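Local coordinates for conserved protein (Methanosarcina mazei, PDB 2NR4) that is of unknown function but binds flavin mononucleotide, beside a closed antiparallel beta barrel and its helices, at residues V81-F92 with F160-T171; L95-D104 with V112-V121. All coordinates share one frame; numbering follows the deposited sequence.

Contact 1: V81-F92 with F160-T171; sequences VYDPILFVRSTF and FNAVLEATVHAT. With FMN (flavin mononucleotide), chain C.
Phe160 lays the CD1-CE1 side of its ring under the start of helix 84-92, where Pro84 CB sits 3.7 Å from Phe160 CD1. With CG anti to the backbone N (chi1 178°), the ring swings out from its helix, and Pro84 CD meets its edge in plane. A rigid proline suits this first turn, needing no backbone N-H, while Asp83 before it caps the helix through OD1 to Ile85 N. One turn on, Leu164 CD1 lies over a face of Phe87, 3.9 Å from the ring centroid and 14° off the normal, a CH-pi contact. Segments 84-92 and 160-171 run almost parallel, 6° apart with axes 10.2 Å from each other; the first follows barrel strand 75-79, the second belongs to C-terminal helix 158-176, and together they flank the flavin. Beta-branched residues fill the middle: Val88 CG2 enters between Val163 CG1, at 3.6 Å, and Thr167 CG2, at 3.5 Å. Farther along, Phe92 brings CZ to 3.5 Å from the small Ala170 CB, and Thr91 CG2 covers the centre of one face of that phenylalanine ring. The Thr91 and Thr171 side chains cross at about a right angle, CG2 to CG2 at 3.7 Å; the Thr91 OG1 bond to Phe87 O holds the rotation that sets Thr91 CG2 anti to its backbone N. A glycine in place of Thr91 would probably leave Thr171 CG2 and the Phe92 face without their methyl partner and remove the bond to Phe87 O. The ribityl O4' of FMN donates to Thr91 O (2.9 Å), and Val168 CG2 packs against the flavin methyl C7M.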
loop_
_atom_site.group_PDB
_atom_site.type_symbol
_atom_site.label_atom_id
_atom_site.label_comp_id
_atom_site.label_asym_id
_atom_site.label_seq_id
_atom_site.Cartn_x
_atom_site.Cartn_y
_atom_site.Cartn_z
ATOM N N VAL A 81 -0.045 -9.092 5.065
ATOM C CA VAL A 81 -0.163 -8.365 6.322
ATOM C C VAL A 81 -0.268 -6.860 5.989
ATOM O O VAL A 81 0.566 -6.328 5.244
ATOM C CB VAL A 81 1.085 -8.710 7.185
ATOM C CG1 VAL A 81 1.368 -7.634 8.272
ATOM C CG2 VAL A 81 1.010 -10.189 7.723
ATOM N N TYR A 82 -1.279 -6.188 6.546
ATOM C CA TYR A 82 -1.431 -4.725 6.388
ATOM C C TYR A 82 -1.000 -3.985 7.660
ATOM O O TYR A 82 -0.969 -2.773 7.680
ATOM C CB TYR A 82 -2.895 -4.340 6.097
ATOM C CG TYR A 82 -3.478 -4.966 4.851
ATOM C CD1 TYR A 82 -2.715 -5.145 3.717
ATOM C CD2 TYR A 82 -4.815 -5.328 4.807
ATOM C CE1 TYR A 82 -3.265 -5.702 2.557
ATOM C CE2 TYR A 82 -5.364 -5.892 3.668
ATOM C CZ TYR A 82 -4.584 -6.080 2.552
ATOM O OH TYR A 82 -5.126 -6.656 1.426
ATOM N N ASP A 83 -0.617 -4.736 8.689
ATOM C CA ASP A 83 -0.208 -4.172 9.961
ATOM C C ASP A 83 1.293 -3.841 9.990
ATOM O O ASP A 83 2.124 -4.744 9.899
ATOM C CB ASP A 83 -0.563 -5.185 11.050
ATOM C CG ASP A 83 -0.185 -4.721 12.430
ATOM O OD1 ASP A 83 0.054 -3.482 12.674
ATOM O OD2 ASP A 83 -0.149 -5.635 13.284
ATOM N N PRO A 84 1.652 -2.546 10.112
ATOM C CA PRO A 84 3.070 -2.200 10.019
ATOM C C PRO A 84 3.843 -2.707 11.252
ATOM O O PRO A 84 5.032 -2.942 11.160
ATOM C CB PRO A 84 3.040 -0.668 9.975
ATOM C CG PRO A 84 1.785 -0.336 10.771
ATOM C CD PRO A 84 0.810 -1.353 10.316
ATOM N N ILE A 85 3.158 -2.830 12.389
ATOM C CA ILE A 85 3.772 -3.420 13.608
ATOM C C ILE A 85 4.315 -4.834 13.364
ATOM O O ILE A 85 5.465 -5.140 13.674
ATOM C CB ILE A 85 2.832 -3.361 14.836
ATOM C CG1 ILE A 85 2.614 -1.890 15.270
ATOM C CG2 ILE A 85 3.479 -4.156 16.011
ATOM C CD1 ILE A 85 1.469 -1.698 16.290
ATOM N N LEU A 86 3.492 -5.692 12.768
ATOM C CA LEU A 86 3.928 -7.065 12.435
ATOM C C LEU A 86 5.073 -7.105 11.433
ATOM O O LEU A 86 6.032 -7.894 11.572
ATOM C CB LEU A 86 2.721 -7.883 11.990
ATOM C CG LEU A 86 2.581 -9.391 12.158
ATOM C CD1 LEU A 86 3.071 -9.886 13.558
ATOM C CD2 LEU A 86 1.123 -9.712 11.952
ATOM N N PHE A 87 5.046 -6.231 10.425
ATOM C CA PHE A 87 6.208 -6.104 9.573
ATOM C C PHE A 87 7.514 -5.820 10.282
ATOM O O PHE A 87 8.561 -6.383 9.961
ATOM C CB PHE A 87 6.004 -4.985 8.510
ATOM C CG PHE A 87 5.685 -5.499 7.168
ATOM C CD1 PHE A 87 6.701 -5.862 6.297
ATOM C CD2 PHE A 87 4.367 -5.635 6.764
ATOM C CE1 PHE A 87 6.407 -6.342 5.058
ATOM C CE2 PHE A 87 4.083 -6.120 5.524
ATOM C CZ PHE A 87 5.118 -6.483 4.685
ATOM N N VAL A 88 7.483 -4.862 11.203
ATOM C CA VAL A 88 8.700 -4.438 11.837
ATOM C C VAL A 88 9.102 -5.520 12.837
ATOM O O VAL A 88 10.254 -5.875 12.905
ATOM C CB VAL A 88 8.539 -3.066 12.515
ATOM C CG1 VAL A 88 9.760 -2.719 13.353
ATOM C CG2 VAL A 88 8.320 -1.953 11.443
ATOM N N ARG A 89 8.144 -6.053 13.574
ATOM C CA ARG A 89 8.461 -7.137 14.527
ATOM C C ARG A 89 9.051 -8.347 13.818
ATOM O O ARG A 89 10.014 -8.943 14.309
ATOM C CB ARG A 89 7.209 -7.552 15.288
ATOM C CG ARG A 89 6.740 -6.488 16.300
ATOM C CD ARG A 89 5.662 -7.015 17.221
ATOM N NE ARG A 89 6.077 -8.285 17.824
ATOM C CZ ARG A 89 5.398 -9.427 17.763
ATOM N NH1 ARG A 89 4.217 -9.510 17.146
ATOM N NH2 ARG A 89 5.922 -10.515 18.341
ATOM N N SER A 90 8.483 -8.730 12.670
ATOM C CA SER A 90 9.048 -9.892 11.969
ATOM C C SER A 90 10.424 -9.591 11.369
ATOM O O SER A 90 11.209 -10.490 11.079
ATOM C CB SER A 90 8.094 -10.415 10.907
ATOM O OG SER A 90 7.988 -9.466 9.878
ATOM N N THR A 91 10.731 -8.319 11.146
ATOM C CA THR A 91 12.039 -7.976 10.601
ATOM C C THR A 91 13.129 -8.031 11.643
ATOM O O THR A 91 14.210 -8.541 11.376
ATOM C CB THR A 91 12.061 -6.539 9.998
ATOM O OG1 THR A 91 11.104 -6.461 8.960
ATOM C CG2 THR A 91 13.465 -6.174 9.466
ATOM N N PHE A 92 12.861 -7.468 12.819
ATOM C CA PHE A 92 13.898 -7.236 13.817
ATOM C C PHE A 92 13.805 -8.134 15.026
ATOM O O PHE A 92 14.654 -8.041 15.933
ATOM C CB PHE A 92 13.870 -5.779 14.289
ATOM C CG PHE A 92 14.195 -4.797 13.198
ATOM C CD1 PHE A 92 15.492 -4.703 12.687
ATOM C CD2 PHE A 92 13.207 -3.992 12.663
ATOM C CE1 PHE A 92 15.783 -3.810 11.641
ATOM C CE2 PHE A 92 13.497 -3.117 11.633
ATOM C CZ PHE A 92 14.774 -3.020 11.137
ATOM N N PHE A 160 2.237 4.257 6.175
ATOM C CA PHE A 160 2.507 2.818 6.099
ATOM C C PHE A 160 3.651 2.547 5.126
ATOM O O PHE A 160 4.600 1.818 5.429
ATOM C CB PHE A 160 1.255 2.046 5.677
ATOM C CG PHE A 160 1.502 0.570 5.535
ATOM C CD1 PHE A 160 1.381 -0.261 6.648
ATOM C CD2 PHE A 160 1.945 0.013 4.312
ATOM C CE1 PHE A 160 1.648 -1.620 6.567
ATOM C CE2 PHE A 160 2.219 -1.382 4.213
ATOM C CZ PHE A 160 2.074 -2.205 5.366
ATOM N N ASN A 161 3.593 3.195 3.955
ATOM C CA ASN A 161 4.636 3.017 2.955
ATOM C C ASN A 161 6.003 3.456 3.481
ATOM O O ASN A 161 7.022 2.847 3.166
ATOM C CB ASN A 161 4.265 3.801 1.690
ATOM C CG ASN A 161 2.982 3.307 1.049
ATOM O OD1 ASN A 161 2.406 2.278 1.421
ATOM N ND2 ASN A 161 2.502 4.072 0.057
ATOM N N ALA A 162 6.016 4.512 4.302
ATOM C CA ALA A 162 7.257 5.019 4.900
ATOM C C ALA A 162 7.853 4.052 5.894
ATOM O O ALA A 162 9.104 3.917 5.980
ATOM C CB ALA A 162 7.023 6.341 5.557
ATOM N N VAL A 163 6.987 3.356 6.615
ATOM C CA VAL A 163 7.431 2.296 7.541
ATOM C C VAL A 163 8.123 1.170 6.774
ATOM O O VAL A 163 9.197 0.736 7.181
ATOM C CB VAL A 163 6.259 1.691 8.370
ATOM C CG1 VAL A 163 6.746 0.415 9.168
ATOM C CG2 VAL A 163 5.714 2.753 9.338
ATOM N N LEU A 164 7.546 0.752 5.641
ATOM C CA LEU A 164 8.129 -0.274 4.785
ATOM C C LEU A 164 9.542 0.145 4.325
ATOM O O LEU A 164 10.502 -0.644 4.387
ATOM C CB LEU A 164 7.241 -0.453 3.556
ATOM C CG LEU A 164 6.944 -1.845 3.073
ATOM C CD1 LEU A 164 6.347 -2.640 4.274
ATOM C CD2 LEU A 164 5.906 -1.770 1.885
ATOM N N GLU A 165 9.659 1.370 3.806
ATOM C CA GLU A 165 10.943 1.876 3.354
ATOM C C GLU A 165 11.920 1.954 4.510
ATOM O O GLU A 165 13.080 1.499 4.367
ATOM C CB GLU A 165 10.796 3.258 2.670
ATOM C CG GLU A 165 9.982 3.203 1.373
ATOM C CD GLU A 165 10.558 2.254 0.326
ATOM O OE1 GLU A 165 11.776 2.291 0.095
ATOM O OE2 GLU A 165 9.805 1.433 -0.238
ATOM N N ALA A 166 11.476 2.481 5.644
ATOM C CA ALA A 166 12.363 2.633 6.821
ATOM C C ALA A 166 12.924 1.293 7.267
ATOM O O ALA A 166 14.085 1.216 7.715
ATOM C CB ALA A 166 11.630 3.321 7.984
ATOM N N THR A 167 12.114 0.239 7.194
ATOM C CA THR A 167 12.576 -1.111 7.565
ATOM C C THR A 167 13.673 -1.579 6.592
ATOM O O THR A 167 14.687 -2.114 7.020
ATOM C CB THR A 167 11.432 -2.165 7.651
ATOM O OG1 THR A 167 10.862 -2.381 6.342
ATOM C CG2 THR A 167 10.335 -1.669 8.566
ATOM N N VAL A 168 13.525 -1.290 5.301
ATOM C CA VAL A 168 14.570 -1.640 4.331
ATOM C C VAL A 168 15.865 -0.895 4.693
ATOM O O VAL A 168 16.945 -1.512 4.889
ATOM C CB VAL A 168 14.109 -1.374 2.870
ATOM C CG1 VAL A 168 15.198 -1.814 1.841
ATOM C CG2 VAL A 168 12.859 -2.155 2.598
ATOM N N HIS A 169 15.774 0.414 4.844
ATOM C CA HIS A 169 16.970 1.207 5.171
ATOM C C HIS A 169 17.602 0.857 6.519
ATOM O O HIS A 169 18.832 0.838 6.643
ATOM C CB HIS A 169 16.684 2.696 5.005
ATOM C CG HIS A 169 16.310 3.060 3.603
ATOM N ND1 HIS A 169 17.034 2.637 2.507
ATOM C CD2 HIS A 169 15.261 3.762 3.110
ATOM C CE1 HIS A 169 16.467 3.090 1.406
ATOM N NE2 HIS A 169 15.381 3.760 1.740
ATOM N N ALA A 170 16.780 0.566 7.522
ATOM C CA ALA A 170 17.299 0.099 8.786
ATOM C C ALA A 170 18.116 -1.186 8.654
ATOM O O ALA A 170 19.144 -1.319 9.318
ATOM C CB ALA A 170 16.166 -0.053 9.840
ATOM N N THR A 171 17.680 -2.139 7.829
ATOM C CA THR A 171 18.473 -3.356 7.629
ATOM C C THR A 171 19.792 -3.056 6.920
ATOM O O THR A 171 20.827 -3.707 7.178
ATOM C CB THR A 171 17.706 -4.501 6.877
ATOM O OG1 THR A 171 17.483 -4.146 5.518
ATOM C CG2 THR A 171 16.381 -4.863 7.550
HETATM N N1 FMN C . 15.150 -10.578 2.410
HETATM C C2 FMN C . 15.304 -11.506 1.402
HETATM O O2 FMN C . 16.168 -12.370 1.527
HETATM N N3 FMN C . 14.525 -11.441 0.266
HETATM C C4 FMN C . 13.561 -10.453 0.137
HETATM O O4 FMN C . 12.722 -10.507 -0.754
HETATM C C4A FMN C . 13.393 -9.519 1.156
HETATM N N5 FMN C . 12.443 -8.515 1.047
HETATM C C5A FMN C . 12.261 -7.595 2.069
HETATM C C6 FMN C . 11.283 -6.599 1.948
HETATM C C7 FMN C . 11.091 -5.675 2.966
HETATM C C7M FMN C . 10.080 -4.582 2.764
HETATM C C8 FMN C . 11.909 -5.741 4.114
HETATM C C8M FMN C . 11.648 -4.888 5.298
HETATM C C9 FMN C . 12.895 -6.729 4.241
HETATM C C9A FMN C . 13.061 -7.672 3.210
HETATM N N10 FMN C . 14.029 -8.673 3.311
HETATM C C10 FMN C . 14.198 -9.588 2.293
HETATM C "C1'" FMN C . 15.000 -8.668 4.454
HETATM C "C2'" FMN C . 14.517 -9.669 5.498
HETATM O "O2'" FMN C . 13.176 -9.408 5.814
HETATM C "C3'" FMN C . 15.335 -9.473 6.753
HETATM O "O3'" FMN C . 16.691 -9.754 6.452
HETATM C "C4'" FMN C . 14.810 -10.336 7.898
HETATM O "O4'" FMN C . 15.458 -9.856 9.049
HETATM C "C5'" FMN C . 15.112 -11.826 7.690
HETATM O "O5'" FMN C . 14.942 -12.537 8.899
HETATM P P FMN C . 15.040 -14.151 9.053
HETATM O O1P FMN C . 16.502 -14.430 9.441
HETATM O O2P FMN C . 14.763 -14.801 7.678
HETATM O O3P FMN C . 14.112 -14.556 10.201
#

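Contact 2: L95-D104 with V112-V121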
loop_
_atom_site.group_PDB
_atom_site.type_symbol
_atom_site.label_atom_id
_atom_site.label_comp_id
_atom_site.label_asym_id
_atom_site.label_seq_id
_atom_site.Cartn_x
_atom_site.Cartn_y
_atom_site.Cartn_z
ATOM N N LEU A 95 8.939 -13.693 16.023
ATOM C CA LEU A 95 7.547 -13.815 16.430
ATOM C C LEU A 95 7.477 -15.086 17.275
ATOM O O LEU A 95 8.190 -16.048 17.024
ATOM C CB LEU A 95 6.612 -13.918 15.235
ATOM C CG LEU A 95 6.509 -12.776 14.218
ATOM C CD1 LEU A 95 5.234 -12.941 13.413
ATOM C CD2 LEU A 95 6.513 -11.408 14.864
ATOM N N VAL A 96 6.647 -15.068 18.298
ATOM C CA VAL A 96 6.571 -16.231 19.175
ATOM C C VAL A 96 5.710 -17.327 18.520
ATOM O O VAL A 96 4.830 -17.028 17.687
ATOM C CB VAL A 96 6.183 -15.835 20.610
ATOM C CG1 VAL A 96 7.347 -15.095 21.266
ATOM C CG2 VAL A 96 4.984 -14.991 20.631
ATOM N N PRO A 97 6.002 -18.607 18.827
ATOM C CA PRO A 97 5.212 -19.672 18.217
ATOM C C PRO A 97 3.698 -19.535 18.350
ATOM O O PRO A 97 2.992 -20.054 17.473
ATOM C CB PRO A 97 5.746 -20.959 18.917
ATOM C CG PRO A 97 7.167 -20.569 19.310
ATOM C CD PRO A 97 7.070 -19.146 19.706
ATOM N N SER A 98 3.197 -18.802 19.355
ATOM C CA SER A 98 1.727 -18.603 19.513
ATOM C C SER A 98 1.085 -17.708 18.444
ATOM O O SER A 98 -0.145 -17.614 18.339
ATOM C CB SER A 98 1.333 -18.089 20.909
ATOM O OG SER A 98 2.156 -17.028 21.374
ATOM N N GLU A 99 1.929 -17.063 17.648
ATOM C CA GLU A 99 1.456 -16.161 16.597
ATOM C C GLU A 99 1.168 -16.902 15.299
ATOM O O GLU A 99 0.706 -16.316 14.315
ATOM C CB GLU A 99 2.514 -15.064 16.394
ATOM C CG GLU A 99 2.760 -14.296 17.687
ATOM C CD GLU A 99 3.608 -13.066 17.518
ATOM O OE1 GLU A 99 4.674 -12.972 18.165
ATOM O OE2 GLU A 99 3.190 -12.173 16.750
ATOM N N PHE A 100 1.477 -18.189 15.279
ATOM C CA PHE A 100 1.325 -19.011 14.106
ATOM C C PHE A 100 0.219 -20.038 14.317
ATOM O O PHE A 100 -0.099 -20.405 15.467
ATOM C CB PHE A 100 2.611 -19.777 13.827
ATOM C CG PHE A 100 3.803 -18.897 13.574
ATOM C CD1 PHE A 100 4.177 -18.573 12.273
ATOM C CD2 PHE A 100 4.558 -18.396 14.646
ATOM C CE1 PHE A 100 5.307 -17.772 12.035
ATOM C CE2 PHE A 100 5.707 -17.574 14.427
ATOM C CZ PHE A 100 6.070 -17.269 13.100
ATOM N N GLU A 101 -0.311 -20.531 13.207
ATOM C CA GLU A 101 -1.217 -21.657 13.213
ATOM C C GLU A 101 -0.815 -22.613 12.103
ATOM O O GLU A 101 -0.066 -22.232 11.179
ATOM C CB GLU A 101 -2.679 -21.191 13.119
ATOM C CG GLU A 101 -3.164 -20.692 11.760
ATOM C CD GLU A 101 -4.611 -20.158 11.832
ATOM O OE1 GLU A 101 -5.293 -20.384 12.873
ATOM O OE2 GLU A 101 -5.073 -19.521 10.858
ATOM N N TYR A 102 -1.276 -23.862 12.201
ATOM C CA TYR A 102 -0.887 -24.892 11.240
ATOM C C TYR A 102 -2.002 -25.255 10.269
ATOM O O TYR A 102 -3.169 -25.424 10.640
ATOM C CB TYR A 102 -0.242 -26.124 11.946
ATOM C CG TYR A 102 1.021 -25.695 12.615
ATOM C CD1 TYR A 102 2.272 -26.017 12.098
ATOM C CD2 TYR A 102 0.954 -24.862 13.716
ATOM C CE1 TYR A 102 3.436 -25.538 12.732
ATOM C CE2 TYR A 102 2.081 -24.383 14.332
ATOM C CZ TYR A 102 3.306 -24.709 13.842
ATOM O OH TYR A 102 4.379 -24.172 14.514
ATOM N N VAL A 103 -1.631 -25.326 9.001
ATOM C CA VAL A 103 -2.544 -25.651 7.941
ATOM C C VAL A 103 -1.887 -26.763 7.123
ATOM O O VAL A 103 -0.705 -26.998 7.259
ATOM C CB VAL A 103 -2.790 -24.374 7.091
ATOM C CG1 VAL A 103 -3.401 -23.303 7.957
ATOM C CG2 VAL A 103 -1.465 -23.875 6.478
ATOM N N ASP A 104 -2.650 -27.440 6.265
ATOM C CA ASP A 104 -2.135 -28.567 5.480
ATOM C C ASP A 104 -1.018 -28.307 4.452
ATOM O O ASP A 104 -1.062 -27.331 3.702
ATOM C CB ASP A 104 -3.300 -29.277 4.803
ATOM C CG ASP A 104 -4.138 -30.047 5.789
ATOM O OD1 ASP A 104 -3.554 -30.803 6.615
ATOM O OD2 ASP A 104 -5.376 -29.869 5.743
ATOM N N VAL A 112 1.515 -20.782 9.320
ATOM C CA VAL A 112 1.182 -19.464 8.701
ATOM C C VAL A 112 0.864 -18.515 9.847
ATOM O O VAL A 112 0.654 -18.976 10.974
ATOM C CB VAL A 112 0.029 -19.577 7.691
ATOM C CG1 VAL A 112 0.418 -20.484 6.508
ATOM C CG2 VAL A 112 -1.288 -20.048 8.348
ATOM N N LEU A 113 0.858 -17.206 9.597
ATOM C CA LEU A 113 0.498 -16.253 10.644
ATOM C C LEU A 113 -0.996 -16.255 10.934
ATOM O O LEU A 113 -1.812 -16.236 10.018
ATOM C CB LEU A 113 0.948 -14.838 10.294
ATOM C CG LEU A 113 2.465 -14.690 10.126
ATOM C CD1 LEU A 113 2.791 -13.243 9.689
ATOM C CD2 LEU A 113 3.177 -15.001 11.425
ATOM N N LYS A 114 -1.344 -16.252 12.220
ATOM C CA LYS A 114 -2.752 -16.178 12.620
ATOM C C LYS A 114 -3.384 -14.862 12.178
ATOM O O LYS A 114 -4.584 -14.826 11.889
ATOM C CB LYS A 114 -2.876 -16.298 14.122
ATOM C CG LYS A 114 -2.625 -17.717 14.603
ATOM C CD LYS A 114 -2.539 -17.740 16.132
ATOM C CE LYS A 114 -3.895 -17.656 16.742
ATOM N NZ LYS A 114 -3.850 -18.569 17.941
ATOM N N GLU A 115 -2.560 -13.819 12.127
ATOM C CA GLU A 115 -2.999 -12.484 11.735
ATOM C C GLU A 115 -2.851 -12.224 10.223
ATOM O O GLU A 115 -3.080 -11.109 9.766
ATOM C CB GLU A 115 -2.260 -11.424 12.544
ATOM C CG GLU A 115 -2.634 -11.383 14.047
ATOM C CD GLU A 115 -4.143 -11.279 14.324
ATOM O OE1 GLU A 115 -4.870 -10.547 13.601
ATOM O OE2 GLU A 115 -4.610 -11.929 15.289
ATOM N N ALA A 116 -2.499 -13.245 9.448
ATOM C CA ALA A 116 -2.491 -13.099 7.985
ATOM C C ALA A 116 -3.878 -12.791 7.409
ATOM O O ALA A 116 -4.897 -13.366 7.813
ATOM C CB ALA A 116 -1.928 -14.339 7.322
ATOM N N ILE A 117 -3.916 -11.873 6.450
ATOM C CA ILE A 117 -5.137 -11.635 5.701
ATOM C C ILE A 117 -5.430 -12.827 4.787
ATOM O O ILE A 117 -6.548 -13.330 4.734
ATOM C CB ILE A 117 -4.998 -10.329 4.860
ATOM C CG1 ILE A 117 -4.604 -9.116 5.752
ATOM C CG2 ILE A 117 -6.250 -10.094 4.044
ATOM C CD1 ILE A 117 -5.632 -8.711 6.733
ATOM N N ALA A 118 -4.413 -13.244 4.040
ATOM C CA ALA A 118 -4.460 -14.384 3.150
ATOM C C ALA A 118 -3.089 -15.072 3.159
ATOM O O ALA A 118 -2.027 -14.390 3.239
ATOM C CB ALA A 118 -4.814 -13.912 1.721
ATOM N N TRP A 119 -3.084 -16.406 3.055
ATOM C CA TRP A 119 -1.813 -17.173 3.054
ATOM C C TRP A 119 -1.781 -18.156 1.899
ATOM O O TRP A 119 -2.854 -18.620 1.431
ATOM C CB TRP A 119 -1.559 -17.862 4.429
ATOM C CG TRP A 119 -2.694 -18.731 4.876
ATOM C CD1 TRP A 119 -3.707 -18.383 5.737
ATOM C CD2 TRP A 119 -2.969 -20.079 4.446
ATOM N NE1 TRP A 119 -4.596 -19.460 5.880
ATOM C CE2 TRP A 119 -4.160 -20.500 5.102
ATOM C CE3 TRP A 119 -2.311 -20.982 3.595
ATOM C CZ2 TRP A 119 -4.711 -21.781 4.913
ATOM C CZ3 TRP A 119 -2.860 -22.246 3.405
ATOM C CH2 TRP A 119 -4.064 -22.622 4.050
ATOM N N VAL A 120 -0.583 -18.447 1.409
ATOM C CA VAL A 120 -0.387 -19.506 0.412
ATOM C C VAL A 120 0.814 -20.308 0.869
ATOM O O VAL A 120 1.890 -19.740 1.107
ATOM C CB VAL A 120 -0.112 -18.955 -1.020
ATOM C CG1 VAL A 120 0.012 -20.122 -2.042
ATOM C CG2 VAL A 120 -1.223 -17.955 -1.454
ATOM N N VAL A 121 0.647 -21.619 1.003
ATOM C CA VAL A 121 1.790 -22.484 1.248
ATOM C C VAL A 121 2.400 -22.912 -0.097
ATOM O O VAL A 121 1.711 -23.478 -0.962
ATOM C CB VAL A 121 1.401 -23.747 2.119
ATOM C CG1 VAL A 121 2.660 -24.569 2.378
ATOM C CG2 VAL A 121 0.758 -23.306 3.410
HETATM O O HOH W 1 0.102 -13.789 13.497
HETATM O O HOH W 2 -6.309 -17.026 11.678
HETATM O O HOH W 3 -3.957 -18.068 9.161
#
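Glu101 and Val112 form the hydrogen-bonded pair of an antiparallel beta hairpin, strands 100-103 and 110-113, whose second strand leads through a type I turn (Leu113 to Ala116) into barrel strand 118-130. Two backbone bonds link this pair: Glu101 N to Val112 O, and Val112 N to Glu101 O at 2.8 Å. A third, Lys114 N to Glu99 O, is almost straight at 177°, and Phe100 CA adds a CA-H...O contact to Val112 O.

The apolar contacts fall into two groups. Leu113 CD2 reaches both Leu95 CD1 and Phe100 CE1, each at 3.5 Å; a branched leucine end suits this place between two hydrophobic neighbours. Near the other end, Val103 packs over the six-membered ring of Trp119. Its CG2 stands 3.9 Å from that ring's centroid and its CG1 meets Trp119 CZ2, while Val112 CG2 lies over the same face nearer the rim.

Exposed Lys114 lays its methylene groups over the 98-101 backbone, CD 3.3 Å from Ser98 O and CG 3.8 Å from Glu101 CB. Water links the backbone turn to the partly exposed Glu101 carboxylate: one molecule donates to Glu101 OE2 and Lys114 O, another to Glu101 OE2 and Leu113 O, the latter bond 2.9 Å long.

How the contacts relate
Contact 1 is buried, somewhat nearer the centre of the chain than contact 2, and relies on apolar helix-to-helix packing beside the flavin; no polar bond joins its two segments, whose polar ends serve their own helices, FMN, the second subunit and Glu99. Contact 2 is partly buried; backbone bonds tie its hairpin together, and charged chains and water occupy its outer side. The two share no segment, but strand 100-103 follows helix 84-92, with the 3-10 turn 97-99 between, and the pieces touch: Arg89 NH2 forms a salt bridge with Glu99 OE1 at 2.8 Å, while Leu86 packs on Leu95 and on Glu115. Helix 84-92 thus meets helix 158-176 and the hairpin region through different residues.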